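Local coordinates for protein tyrosine aminotransferase (Leishmania infantum, PDB 4IX8) that probably catalyses the pyridoxal-phosphate-dependent transfer of the amino group of tyrosine to 2-oxoglutarate, as other aminotransferases of its family do, at residues 376-381 against 414-419; 360-365 against 434-439; 113-118 against 138-143; 106-111 against 313-318. All blocks are in the same frame, centred on the assembly; numbering follows the deposited sequence.

Contact 1: residues 376-381 against 414-419; sequences MLKLNL and SGFLRA
Leu377 and Leu417 form the hydrogen-bonded pair of an antiparallel ladder in the smaller mixed sheet of this aminotransferase, a worked example of two neighbouring strands with one greasy face and one mixed face. The backbone is the tight part. Leu377 N meets Leu417 O at 2.7 Å, nearly straight at 173°, and Leu417 N returns a more bent bond (141°) to Leu377 O at 2.8 Å. Beyond the last non-hydrogen-bonded pair, Lys378 with Phe416, a third bond runs from Leu379 N to Gly415 O at 2.9 Å and ties Gly415, just before strand 416-420, to the end of strand 374-379.

The leucine face is well buried. Leu379 CD2 lies 3.9 Å from Leu417 CD1, the two side chains crossing at about a right angle, and Phe393 of helix 390-401 packs on both leucines. On the other face the Met376 chain, bent at chi2 and chi3, brings CE to 3.5 Å from Phe416 CB. Arg418 shares this face, but its guanidinium turns elsewhere, hydrogen-bonding Ser73 O and Asn221 OD1.

The contact loosens at its end, where Asn380 and Ser414 touch nothing across it. On the solvent side exposed Lys378 sets CG anti to the backbone N (chi1 -178°), which carries its methylene chain aslant across the buried Phe416 ring; Trp196 meets the same ring at a steep inclination. The lysine thus contributes carbon rather than charge here: CB stands 3.4 Å from Phe416 CE2, and CG follows at 3.5 Å from that same ring atom.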
loop_
_atom_site.group_PDB
_atom_site.type_symbol
_atom_site.label_atom_id
_atom_site.label_comp_id
_atom_site.label_asym_id
_atom_site.label_seq_id
_atom_site.Cartn_x
_atom_site.Cartn_y
_atom_site.Cartn_z
ATOM N N MET A 376 28.469 -2.308 -0.446
ATOM C CA MET A 376 28.618 -3.107 -1.650
ATOM C C MET A 376 30.057 -3.610 -1.761
ATOM O O MET A 376 31.004 -2.824 -1.877
ATOM C CB MET A 376 28.241 -2.297 -2.880
ATOM C CG MET A 376 26.752 -2.176 -3.113
ATOM S SD MET A 376 25.963 -3.726 -3.607
ATOM C CE MET A 376 26.043 -3.579 -5.392
ATOM N N LEU A 377 30.194 -4.929 -1.785
ATOM C CA LEU A 377 31.485 -5.599 -1.832
ATOM C C LEU A 377 31.762 -5.929 -3.270
ATOM O O LEU A 377 30.953 -6.601 -3.898
ATOM C CB LEU A 377 31.467 -6.867 -1.006
ATOM C CG LEU A 377 30.958 -6.625 0.408
ATOM C CD1 LEU A 377 30.882 -7.961 1.115
ATOM C CD2 LEU A 377 31.893 -5.625 1.179
ATOM N N LYS A 378 32.886 -5.456 -3.793
ATOM C CA LYS A 378 33.211 -5.727 -5.179
ATOM C C LYS A 378 34.090 -6.953 -5.282
ATOM O O LYS A 378 35.084 -7.063 -4.561
ATOM C CB LYS A 378 33.899 -4.541 -5.810
ATOM C CG LYS A 378 34.202 -4.764 -7.255
ATOM C CD LYS A 378 34.753 -3.474 -7.856
ATOM C CE LYS A 378 35.537 -3.726 -9.154
ATOM N NZ LYS A 378 34.762 -4.608 -10.082
ATOM N N LEU A 379 33.729 -7.876 -6.170
ATOM C CA LEU A 379 34.469 -9.128 -6.308
ATOM C C LEU A 379 35.503 -9.114 -7.405
ATOM O O LEU A 379 35.163 -8.858 -8.555
ATOM C CB LEU A 379 33.507 -10.277 -6.574
ATOM C CG LEU A 379 32.430 -10.470 -5.505
ATOM C CD1 LEU A 379 31.521 -11.591 -5.951
ATOM C CD2 LEU A 379 33.108 -10.773 -4.159
ATOM N N ASN A 380 36.768 -9.387 -7.069
ATOM C CA ASN A 380 37.756 -9.668 -8.112
ATOM C C ASN A 380 37.679 -11.148 -8.469
ATOM O O ASN A 380 38.267 -11.997 -7.799
ATOM C CB ASN A 380 39.179 -9.302 -7.677
ATOM C CG ASN A 380 40.149 -9.187 -8.870
ATOM O OD1 ASN A 380 39.932 -9.798 -9.926
ATOM N ND2 ASN A 380 41.197 -8.380 -8.709
ATOM N N LEU A 381 36.960 -11.450 -9.537
ATOM C CA LEU A 381 36.641 -12.820 -9.914
ATOM C C LEU A 381 37.853 -13.589 -10.382
ATOM O O LEU A 381 37.873 -14.826 -10.361
ATOM C CB LEU A 381 35.590 -12.795 -11.010
ATOM C CG LEU A 381 34.344 -12.061 -10.532
ATOM C CD1 LEU A 381 33.467 -11.616 -11.719
ATOM C CD2 LEU A 381 33.587 -12.976 -9.591
ATOM N N SER A 414 25.957 -6.862 -11.585
ATOM C CA SER A 414 26.695 -8.065 -11.336
ATOM C C SER A 414 28.092 -7.743 -10.888
ATOM O O SER A 414 28.609 -6.676 -11.188
ATOM C CB SER A 414 26.754 -8.948 -12.605
ATOM O OG SER A 414 25.573 -9.753 -12.664
ATOM N N GLY A 415 28.689 -8.690 -10.163
ATOM C CA GLY A 415 30.069 -8.587 -9.753
ATOM C C GLY A 415 30.212 -8.021 -8.349
ATOM O O GLY A 415 31.351 -7.804 -7.877
ATOM N N PHE A 416 29.085 -7.871 -7.647
ATOM C CA PHE A 416 29.099 -7.310 -6.300
ATOM C C PHE A 416 28.270 -8.091 -5.333
ATOM O O PHE A 416 27.517 -8.986 -5.727
ATOM C CB PHE A 416 28.578 -5.882 -6.301
ATOM C CG PHE A 416 29.423 -4.925 -7.100
ATOM C CD1 PHE A 416 29.327 -4.877 -8.476
ATOM C CD2 PHE A 416 30.330 -4.088 -6.468
ATOM C CE1 PHE A 416 30.125 -4.023 -9.224
ATOM C CE2 PHE A 416 31.103 -3.206 -7.203
ATOM C CZ PHE A 416 30.991 -3.184 -8.595
ATOM N N LEU A 417 28.369 -7.692 -4.065
ATOM C CA LEU A 417 27.552 -8.264 -3.005
ATOM C C LEU A 417 27.059 -7.171 -2.075
ATOM O O LEU A 417 27.842 -6.308 -1.663
ATOM C CB LEU A 417 28.341 -9.274 -2.193
ATOM C CG LEU A 417 28.929 -10.462 -2.941
ATOM C CD1 LEU A 417 29.881 -11.148 -2.014
ATOM C CD2 LEU A 417 27.822 -11.410 -3.381
ATOM N N ARG A 418 25.774 -7.211 -1.738
ATOM C CA ARG A 418 25.230 -6.288 -0.767
ATOM C C ARG A 418 25.261 -6.938 0.594
ATOM O O ARG A 418 24.772 -8.040 0.754
ATOM C CB ARG A 418 23.771 -5.855 -1.079
ATOM C CG ARG A 418 23.429 -4.570 -0.330
ATOM C CD ARG A 418 21.986 -4.221 -0.320
ATOM N NE ARG A 418 21.192 -5.146 0.476
ATOM C CZ ARG A 418 19.897 -4.968 0.729
ATOM N NH1 ARG A 418 19.242 -3.909 0.242
ATOM N NH2 ARG A 418 19.259 -5.838 1.474
ATOM N N ALA A 419 25.821 -6.228 1.565
ATOM C CA ALA A 419 25.869 -6.684 2.939
ATOM C C ALA A 419 25.350 -5.570 3.815
ATOM O O ALA A 419 25.519 -4.372 3.524
ATOM C CB ALA A 419 27.267 -7.067 3.336
#

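Contact 2: residues 360-365 against 434-439; sequences HDIGIS and RIIEFC
His360 and Ile436 supply the one aromatic element of this contact, in which a loop leading into edge strand 364-365 packs on the long C-terminal helix 425-442. It is a CH-pi contact: Ile436 CG2 sits 4.0 Å from the centroid of the imidazole, only 6° off the ring normal, while Ile436 CD1 comes to 3.6 Å from CE1 of His360.

Everything else is aliphatic or sulfur packing. Ile362 and Cys439 approach closely, CB to CB at 3.5 Å. Ile362 keeps CG1 in the crowded position between its backbone N and carbonyl carbon (chi1 44°), which leaves CG2 beside the N, where it also touches Cys439 CB. Two residues on, Ile364 CD1 touches two helix residues, Cys439 SG at 4.0 Å and Ile435 CG2 at 4.1 Å. Phe393 of helix 390-401 packs on Cys439 as well, and Ile435 and Ile436 also touch Leu357.

Polar ties lie to the side, where the backbone O of Asp361 bonds Lys443 and its OD1 bonds the hydroxyl of Tyr383. Within the interface, His360 ND1 is buried without a polar partner in the model. The helix is therefore held against the loop here by apolar burial and a CH-pi contact rather than by directed polar bonds between the two segments.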
loop_
_atom_site.group_PDB
_atom_site.type_symbol
_atom_site.label_atom_id
_atom_site.label_comp_id
_atom_site.label_asym_id
_atom_site.label_seq_id
_atom_site.Cartn_x
_atom_site.Cartn_y
_atom_site.Cartn_z
ATOM N N HIS A 360 43.022 -8.367 4.195
ATOM C CA HIS A 360 43.470 -9.645 3.624
ATOM C C HIS A 360 43.415 -9.574 2.105
ATOM O O HIS A 360 42.555 -8.889 1.538
ATOM C CB HIS A 360 42.584 -10.802 4.083
ATOM C CG HIS A 360 42.602 -11.047 5.558
ATOM N ND1 HIS A 360 41.782 -10.366 6.443
ATOM C CD2 HIS A 360 43.310 -11.924 6.303
ATOM C CE1 HIS A 360 42.014 -10.797 7.668
ATOM N NE2 HIS A 360 42.933 -11.743 7.610
ATOM N N ASP A 361 44.281 -10.326 1.444
ATOM C CA ASP A 361 44.316 -10.302 -0.009
ATOM C C ASP A 361 43.352 -11.338 -0.594
ATOM O O ASP A 361 43.778 -12.363 -1.122
ATOM C CB ASP A 361 45.754 -10.539 -0.471
ATOM C CG ASP A 361 45.920 -10.384 -1.953
ATOM O OD1 ASP A 361 45.386 -9.424 -2.524
ATOM O OD2 ASP A 361 46.602 -11.227 -2.556
ATOM N N ILE A 362 42.055 -11.066 -0.497
ATOM C CA ILE A 362 41.033 -12.080 -0.786
ATOM C C ILE A 362 40.087 -11.679 -1.903
ATOM O O ILE A 362 39.090 -12.364 -2.150
ATOM C CB ILE A 362 40.188 -12.400 0.474
ATOM C CG1 ILE A 362 39.813 -11.114 1.185
ATOM C CG2 ILE A 362 40.978 -13.288 1.437
ATOM C CD1 ILE A 362 38.662 -11.233 2.137
ATOM N N GLY A 363 40.372 -10.559 -2.567
ATOM C CA GLY A 363 39.676 -10.207 -3.792
ATOM C C GLY A 363 38.402 -9.417 -3.582
ATOM O O GLY A 363 37.542 -9.372 -4.473
ATOM N N ILE A 364 38.295 -8.787 -2.409
ATOM C CA ILE A 364 37.153 -7.947 -2.037
ATOM C C ILE A 364 37.593 -6.497 -1.867
ATOM O O ILE A 364 38.459 -6.193 -1.057
ATOM C CB ILE A 364 36.474 -8.435 -0.740
ATOM C CG1 ILE A 364 35.754 -9.744 -1.011
ATOM C CG2 ILE A 364 35.439 -7.411 -0.218
ATOM C CD1 ILE A 364 35.303 -10.450 0.210
ATOM N N SER A 365 37.030 -5.622 -2.685
ATOM C CA SER A 365 37.236 -4.189 -2.563
ATOM C C SER A 365 35.912 -3.526 -2.149
ATOM O O SER A 365 34.841 -4.080 -2.378
ATOM C CB SER A 365 37.734 -3.640 -3.902
ATOM O OG SER A 365 37.861 -2.246 -3.856
ATOM N N ARG A 434 34.104 -15.824 8.570
ATOM C CA ARG A 434 33.756 -16.951 7.702
ATOM C C ARG A 434 33.947 -16.624 6.229
ATOM O O ARG A 434 34.293 -17.493 5.420
ATOM C CB ARG A 434 32.320 -17.378 7.947
ATOM C CG ARG A 434 32.082 -17.946 9.347
ATOM C CD ARG A 434 30.687 -18.560 9.385
ATOM N NE ARG A 434 30.115 -18.638 10.721
ATOM C CZ ARG A 434 28.852 -18.973 10.975
ATOM N NH1 ARG A 434 28.023 -19.257 9.977
ATOM N NH2 ARG A 434 28.423 -19.025 12.234
ATOM N N ILE A 435 33.789 -15.345 5.913
ATOM C CA ILE A 435 33.958 -14.865 4.569
ATOM C C ILE A 435 35.440 -14.884 4.210
ATOM O O ILE A 435 35.820 -15.297 3.113
ATOM C CB ILE A 435 33.403 -13.472 4.446
ATOM C CG1 ILE A 435 31.880 -13.545 4.547
ATOM C CG2 ILE A 435 33.766 -12.859 3.090
ATOM C CD1 ILE A 435 31.223 -12.262 4.829
ATOM N N ILE A 436 36.279 -14.462 5.147
ATOM C CA ILE A 436 37.711 -14.513 4.953
ATOM C C ILE A 436 38.176 -15.934 4.739
ATOM O O ILE A 436 38.871 -16.244 3.786
ATOM C CB ILE A 436 38.417 -13.918 6.150
ATOM C CG1 ILE A 436 38.147 -12.413 6.173
ATOM C CG2 ILE A 436 39.919 -14.222 6.128
ATOM C CD1 ILE A 436 38.590 -11.759 7.451
ATOM N N GLU A 437 37.802 -16.798 5.657
ATOM C CA GLU A 437 38.129 -18.199 5.540
ATOM C C GLU A 437 37.602 -18.740 4.218
ATOM O O GLU A 437 38.264 -19.508 3.540
ATOM C CB GLU A 437 37.544 -18.940 6.728
ATOM C CG GLU A 437 37.592 -20.429 6.659
ATOM C CD GLU A 437 36.633 -21.002 7.662
ATOM O OE1 GLU A 437 36.753 -20.609 8.844
ATOM O OE2 GLU A 437 35.732 -21.781 7.264
ATOM N N PHE A 438 36.411 -18.311 3.838
ATOM C CA PHE A 438 35.783 -18.823 2.634
ATOM C C PHE A 438 36.567 -18.430 1.377
ATOM O O PHE A 438 36.773 -19.238 0.465
ATOM C CB PHE A 438 34.364 -18.296 2.548
ATOM C CG PHE A 438 33.704 -18.549 1.236
ATOM C CD1 PHE A 438 33.145 -19.771 0.960
ATOM C CD2 PHE A 438 33.627 -17.570 0.300
ATOM C CE1 PHE A 438 32.527 -20.008 -0.227
ATOM C CE2 PHE A 438 33.001 -17.806 -0.896
ATOM C CZ PHE A 438 32.460 -19.032 -1.155
ATOM N N CYS A 439 37.024 -17.188 1.345
ATOM C CA CYS A 439 37.776 -16.699 0.204
ATOM C C CYS A 439 39.118 -17.439 0.038
ATOM O O CYS A 439 39.460 -17.869 -1.068
ATOM C CB CYS A 439 38.011 -15.200 0.346
ATOM S SG CYS A 439 36.583 -14.237 -0.014
#

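Contact 3: residues 113-118 against 138-143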
loop_
_atom_site.group_PDB
_atom_site.type_symbol
_atom_site.label_atom_id
_atom_site.label_comp_id
_atom_site.label_asym_id
_atom_site.label_seq_id
_atom_site.Cartn_x
_atom_site.Cartn_y
_atom_site.Cartn_z
ATOM N N ASN A 113 -2.690 17.993 8.805
ATOM C CA ASN A 113 -1.692 18.420 9.795
ATOM C C ASN A 113 -0.354 17.756 9.528
ATOM O O ASN A 113 0.674 18.425 9.590
ATOM C CB ASN A 113 -2.157 18.179 11.247
ATOM C CG ASN A 113 -2.465 16.729 11.560
ATOM O OD1 ASN A 113 -2.614 15.890 10.663
ATOM N ND2 ASN A 113 -2.612 16.433 12.850
ATOM N N LEU A 114 -0.356 16.487 9.128
ATOM C CA LEU A 114 0.906 15.790 8.815
ATOM C C LEU A 114 1.545 16.403 7.553
ATOM O O LEU A 114 2.761 16.611 7.478
ATOM C CB LEU A 114 0.691 14.273 8.598
ATOM C CG LEU A 114 1.960 13.461 8.213
ATOM C CD1 LEU A 114 3.024 13.653 9.273
ATOM C CD2 LEU A 114 1.694 11.984 8.023
ATOM N N ARG A 115 0.723 16.761 6.583
ATOM C CA ARG A 115 1.274 17.363 5.377
ATOM C C ARG A 115 1.963 18.687 5.730
ATOM O O ARG A 115 3.058 18.981 5.224
ATOM C CB ARG A 115 0.179 17.564 4.323
ATOM C CG ARG A 115 -0.384 16.268 3.778
ATOM C CD ARG A 115 -1.638 16.529 2.896
ATOM N NE ARG A 115 -1.280 17.177 1.647
ATOM C CZ ARG A 115 -2.147 17.819 0.858
ATOM N NH1 ARG A 115 -3.414 17.919 1.214
ATOM N NH2 ARG A 115 -1.743 18.370 -0.289
ATOM N N GLN A 116 1.342 19.461 6.620
ATOM C CA GLN A 116 1.947 20.714 7.060
ATOM C C GLN A 116 3.236 20.463 7.809
ATOM O O GLN A 116 4.234 21.177 7.620
ATOM C CB GLN A 116 0.973 21.489 7.938
ATOM C CG GLN A 116 -0.020 22.258 7.092
ATOM C CD GLN A 116 -1.353 22.478 7.769
ATOM O OE1 GLN A 116 -1.436 22.586 8.980
ATOM N NE2 GLN A 116 -2.425 22.484 6.976
ATOM N N VAL A 117 3.215 19.427 8.643
ATOM C CA VAL A 117 4.361 19.083 9.488
ATOM C C VAL A 117 5.545 18.587 8.649
ATOM O O VAL A 117 6.680 18.974 8.890
ATOM C CB VAL A 117 3.928 18.018 10.544
ATOM C CG1 VAL A 117 5.083 17.276 11.096
ATOM C CG2 VAL A 117 3.134 18.676 11.679
ATOM N N VAL A 118 5.275 17.733 7.670
ATOM C CA VAL A 118 6.328 17.209 6.813
ATOM C C VAL A 118 7.000 18.331 6.059
ATOM O O VAL A 118 8.213 18.366 5.888
ATOM C CB VAL A 118 5.749 16.224 5.824
ATOM C CG1 VAL A 118 6.695 15.996 4.676
ATOM C CG2 VAL A 118 5.405 14.931 6.516
ATOM N N GLU A 138 0.860 22.070 0.356
ATOM C CA GLU A 138 -0.026 21.743 -0.756
ATOM C C GLU A 138 0.605 20.708 -1.678
ATOM O O GLU A 138 -0.117 19.927 -2.285
ATOM C CB GLU A 138 -0.385 22.998 -1.578
ATOM C CG GLU A 138 -1.347 23.992 -0.889
ATOM C CD GLU A 138 -0.665 25.067 -0.054
ATOM O OE1 GLU A 138 0.540 24.924 0.238
ATOM O OE2 GLU A 138 -1.359 26.059 0.318
ATOM N N ASN A 139 1.939 20.648 -1.708
ATOM C CA ASN A 139 2.696 19.764 -2.627
ATOM C C ASN A 139 3.272 18.525 -1.968
ATOM O O ASN A 139 4.124 17.836 -2.554
ATOM C CB ASN A 139 3.858 20.540 -3.255
ATOM C CG ASN A 139 3.376 21.683 -4.118
ATOM O OD1 ASN A 139 2.358 21.571 -4.781
ATOM N ND2 ASN A 139 4.065 22.804 -4.063
ATOM N N VAL A 140 2.782 18.245 -0.765
ATOM C CA VAL A 140 3.114 17.033 -0.038
ATOM C C VAL A 140 1.988 16.016 -0.158
ATOM O O VAL A 140 0.828 16.343 0.066
ATOM C CB VAL A 140 3.332 17.301 1.499
ATOM C CG1 VAL A 140 3.614 15.991 2.239
ATOM C CG2 VAL A 140 4.450 18.274 1.731
ATOM N N ILE A 141 2.357 14.761 -0.395
ATOM C CA ILE A 141 1.397 13.679 -0.404
ATOM C C ILE A 141 1.860 12.603 0.563
ATOM O O ILE A 141 3.014 12.178 0.524
ATOM C CB ILE A 141 1.203 13.076 -1.820
ATOM C CG1 ILE A 141 0.683 14.141 -2.778
ATOM C CG2 ILE A 141 0.201 11.939 -1.765
ATOM C CD1 ILE A 141 0.589 13.711 -4.205
ATOM N N ILE A 142 0.948 12.185 1.449
ATOM C CA ILE A 142 1.244 11.124 2.371
ATOM C C ILE A 142 0.903 9.806 1.662
ATOM O O ILE A 142 -0.145 9.673 1.042
ATOM C CB ILE A 142 0.464 11.264 3.680
ATOM C CG1 ILE A 142 0.682 12.652 4.288
ATOM C CG2 ILE A 142 0.888 10.178 4.682
ATOM C CD1 ILE A 142 2.146 13.021 4.506
ATOM N N THR A 143 1.834 8.859 1.734
ATOM C CA THR A 143 1.779 7.617 0.969
ATOM C C THR A 143 1.941 6.396 1.867
ATOM O O THR A 143 2.457 6.508 2.982
ATOM C CB THR A 143 2.891 7.568 -0.109
ATOM O OG1 THR A 143 4.197 7.676 0.519
ATOM C CG2 THR A 143 2.729 8.689 -1.119
#
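A helix laid across an edge strand of the large mixed sheet is the element seen here: helix 112-122 packs against strand 140-143, the axes of the two short segments coming within 8.3 Å at an angle of 117°. The alternation of the strand sends Val140 and Ile142 toward the helix and Ile141 away from it, so two strand residues meet three from the helix.

Ile142 receives Leu114, whose CG stands anti to the backbone N (chi1 178°), which swings CD2 over to 3.7 Å from Ile142 CD1, the two side chains crossing at a slant. One turn along, Val118 presents CG1 to Val140 CG1 at 3.9 Å, and its CG2 comes more distantly to the end of Ile142. These residues make up the buried, apolar half.

Arg115 provides the polar half and does double work. Its CG lies 3.8 Å from Ile142 CG1, and the bend at chi3 (70°) then turns the guanidinium back to the strand. Arg115 NE donates to Val140 O at 2.8 Å, with the acceptor somewhat out of the guanidinium plane, and Arg115 NH2 adds a weak bond to the same oxygen at 3.3 Å. One good and one weak bond to a single oxygen probably limit the rotation of the guanidinium.

Along one edge strand 140-143 pairs with strand 292-297, where Ile141 bonds Ser294 through the backbone, and its Ile142 N bonds Val109 O of the loop before the helix. Trp293 and Ile295 pack on Val118, while Gln325 and Ile328 of helix 322-331 cover Leu114.

Contact 4: residues 106-111 against 313-318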
loop_
_atom_site.group_PDB
_atom_site.type_symbol
_atom_site.label_atom_id
_atom_site.label_comp_id
_atom_site.label_asym_id
_atom_site.label_seq_id
_atom_site.Cartn_x
_atom_site.Cartn_y
_atom_site.Cartn_z
ATOM N N PRO A 106 -9.109 9.259 6.708
ATOM C CA PRO A 106 -8.340 10.452 6.380
ATOM C C PRO A 106 -8.580 10.857 4.942
ATOM O O PRO A 106 -9.075 10.048 4.155
ATOM C CB PRO A 106 -6.921 10.000 6.521
ATOM C CG PRO A 106 -6.983 8.583 6.039
ATOM C CD PRO A 106 -8.307 8.047 6.520
ATOM N N PRO A 107 -8.212 12.087 4.589
ATOM C CA PRO A 107 -8.204 12.460 3.173
ATOM C C PRO A 107 -7.249 11.549 2.422
ATOM O O PRO A 107 -6.224 11.195 3.022
ATOM C CB PRO A 107 -7.724 13.914 3.181
ATOM C CG PRO A 107 -7.947 14.406 4.635
ATOM C CD PRO A 107 -7.787 13.179 5.487
ATOM N N THR A 108 -7.541 11.181 1.164
ATOM C CA THR A 108 -6.768 10.127 0.501
ATOM C C THR A 108 -5.332 10.576 0.256
ATOM O O THR A 108 -4.476 9.787 0.009
ATOM C CB THR A 108 -7.385 9.726 -0.837
ATOM O OG1 THR A 108 -7.344 10.841 -1.735
ATOM C CG2 THR A 108 -8.808 9.224 -0.638
ATOM N N VAL A 109 -5.126 11.879 0.265
ATOM C CA VAL A 109 -3.850 12.488 -0.009
ATOM C C VAL A 109 -3.015 12.663 1.276
ATOM O O VAL A 109 -1.847 13.014 1.205
ATOM C CB VAL A 109 -4.117 13.820 -0.758
ATOM C CG1 VAL A 109 -3.022 14.809 -0.657
ATOM C CG2 VAL A 109 -4.351 13.500 -2.211
ATOM N N GLY A 110 -3.637 12.441 2.430
ATOM C CA GLY A 110 -2.989 12.582 3.718
ATOM C C GLY A 110 -3.720 13.589 4.590
ATOM O O GLY A 110 -4.439 14.473 4.109
ATOM N N ALA A 111 -3.573 13.418 5.890
ATOM C CA ALA A 111 -4.126 14.341 6.876
ATOM C C ALA A 111 -3.463 15.708 6.706
ATOM O O ALA A 111 -2.240 15.783 6.526
ATOM C CB ALA A 111 -3.893 13.812 8.251
ATOM N N LEU A 313 -4.709 9.534 -8.081
ATOM C CA LEU A 313 -4.373 8.114 -7.918
ATOM C C LEU A 313 -4.305 7.641 -6.448
ATOM O O LEU A 313 -4.433 6.440 -6.188
ATOM C CB LEU A 313 -3.035 7.804 -8.604
ATOM C CG LEU A 313 -3.049 7.792 -10.144
ATOM C CD1 LEU A 313 -1.681 7.413 -10.682
ATOM C CD2 LEU A 313 -4.050 6.828 -10.687
ATOM N N THR A 314 -4.224 8.557 -5.490
ATOM C CA THR A 314 -4.340 8.140 -4.089
ATOM C C THR A 314 -5.734 7.628 -3.797
ATOM O O THR A 314 -5.968 6.964 -2.785
ATOM C CB THR A 314 -4.057 9.274 -3.109
ATOM O OG1 THR A 314 -5.039 10.315 -3.261
ATOM C CG2 THR A 314 -2.685 9.820 -3.316
ATOM N N GLN A 315 -6.688 7.940 -4.662
ATOM C CA GLN A 315 -8.053 7.504 -4.380
ATOM C C GLN A 315 -8.164 5.991 -4.450
ATOM O O GLN A 315 -9.072 5.399 -3.865
ATOM C CB GLN A 315 -9.045 8.143 -5.356
ATOM C CG GLN A 315 -9.101 9.673 -5.198
ATOM C CD GLN A 315 -9.885 10.419 -6.303
ATOM O OE1 GLN A 315 -9.988 9.977 -7.473
ATOM N NE2 GLN A 315 -10.395 11.591 -5.942
ATOM N N LEU A 316 -7.245 5.337 -5.146
ATOM C CA LEU A 316 -7.465 3.919 -5.413
ATOM C C LEU A 316 -7.385 2.997 -4.199
ATOM O O LEU A 316 -8.161 2.060 -4.129
ATOM C CB LEU A 316 -6.504 3.456 -6.484
ATOM C CG LEU A 316 -6.791 4.124 -7.827
ATOM C CD1 LEU A 316 -5.676 3.861 -8.803
ATOM C CD2 LEU A 316 -8.112 3.666 -8.396
ATOM N N ILE A 317 -6.456 3.217 -3.267
ATOM C CA ILE A 317 -6.463 2.449 -2.012
ATOM C C ILE A 317 -7.017 3.279 -0.859
ATOM O O ILE A 317 -7.184 2.773 0.245
ATOM C CB ILE A 317 -5.061 1.922 -1.643
ATOM C CG1 ILE A 317 -4.121 3.050 -1.207
ATOM C CG2 ILE A 317 -4.504 1.124 -2.856
ATOM C CD1 ILE A 317 -2.874 2.520 -0.553
ATOM N N ALA A 318 -7.268 4.555 -1.129
ATOM C CA ALA A 318 -7.956 5.486 -0.218
ATOM C C ALA A 318 -7.107 5.806 1.010
ATOM O O ALA A 318 -7.627 5.970 2.107
ATOM C CB ALA A 318 -9.318 4.938 0.209
HETATM O O HOH W 1 -9.473 7.701 3.010
#
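Thr108 and Thr314 join two turns through their hydroxyls, and the contact divides into direct bond, water bridge and packing. The direct bond runs from Thr108 OG1 to Thr314 OG1 at 2.8 Å, the two side chains meeting at a slant. Thr314 in turn bonds Glu311 O at the end of helix 304-313, which makes a short relay from one loop through the other to a helix end.

A water completes the polar part. It donates to Pro106 O at 2.6 Å and to Ala318 O at 2.7 Å, so two acceptors that cannot bond each other are joined by one water using both of its hydrogens.

Packing is light by comparison. Thr108 holds OG1 between its backbone N and carbonyl carbon (chi1 64°), which leaves CG2 anti to the carbonyl carbon and resting 3.9 Å from Ala318 CA. Val109 CG2 stands 3.4 Å from Thr314 OG1. Each loop carries a type I beta turn, from Pro107 to Gly110 and from Leu313 to Leu316.

The second of these turns also faces the dimer partner: Leu316 O accepts a hydrogen bond from His173 of the second subunit, and Gln315 packs on Gln51 of that subunit. Within the chain, the loop 106-111 ends at Ala111, at the N-cap position of helix 112-122; the backbone N of Ala111 bonds the side-chain OE1 of Gln325 in helix 322-331, while Leu313 packs on helix 145-157.

In the fold
Two pairs of contacts lie on opposite sides of the chain's centre. Contacts 1 and 2 share the smaller sheet: strands 364-365 and 374-379 are neighbours in it, and contact 1 is nested inside the loop that contact 2 closes. Contacts 3 and 4 also touch each other, at the edge strand 140-143 of the larger sheet, contact 3 nested within the loop closed by contact 4. Contacts 1 to 3 are buried and contact 4 lies at the surface. The chemistry follows: backbone ladder bonds in contact 1, almost purely apolar helix packing in contact 2, apolar packing with one arginine on a carbonyl in contact 3, and hydroxyls with a bridging water beside the second subunit in contact 4.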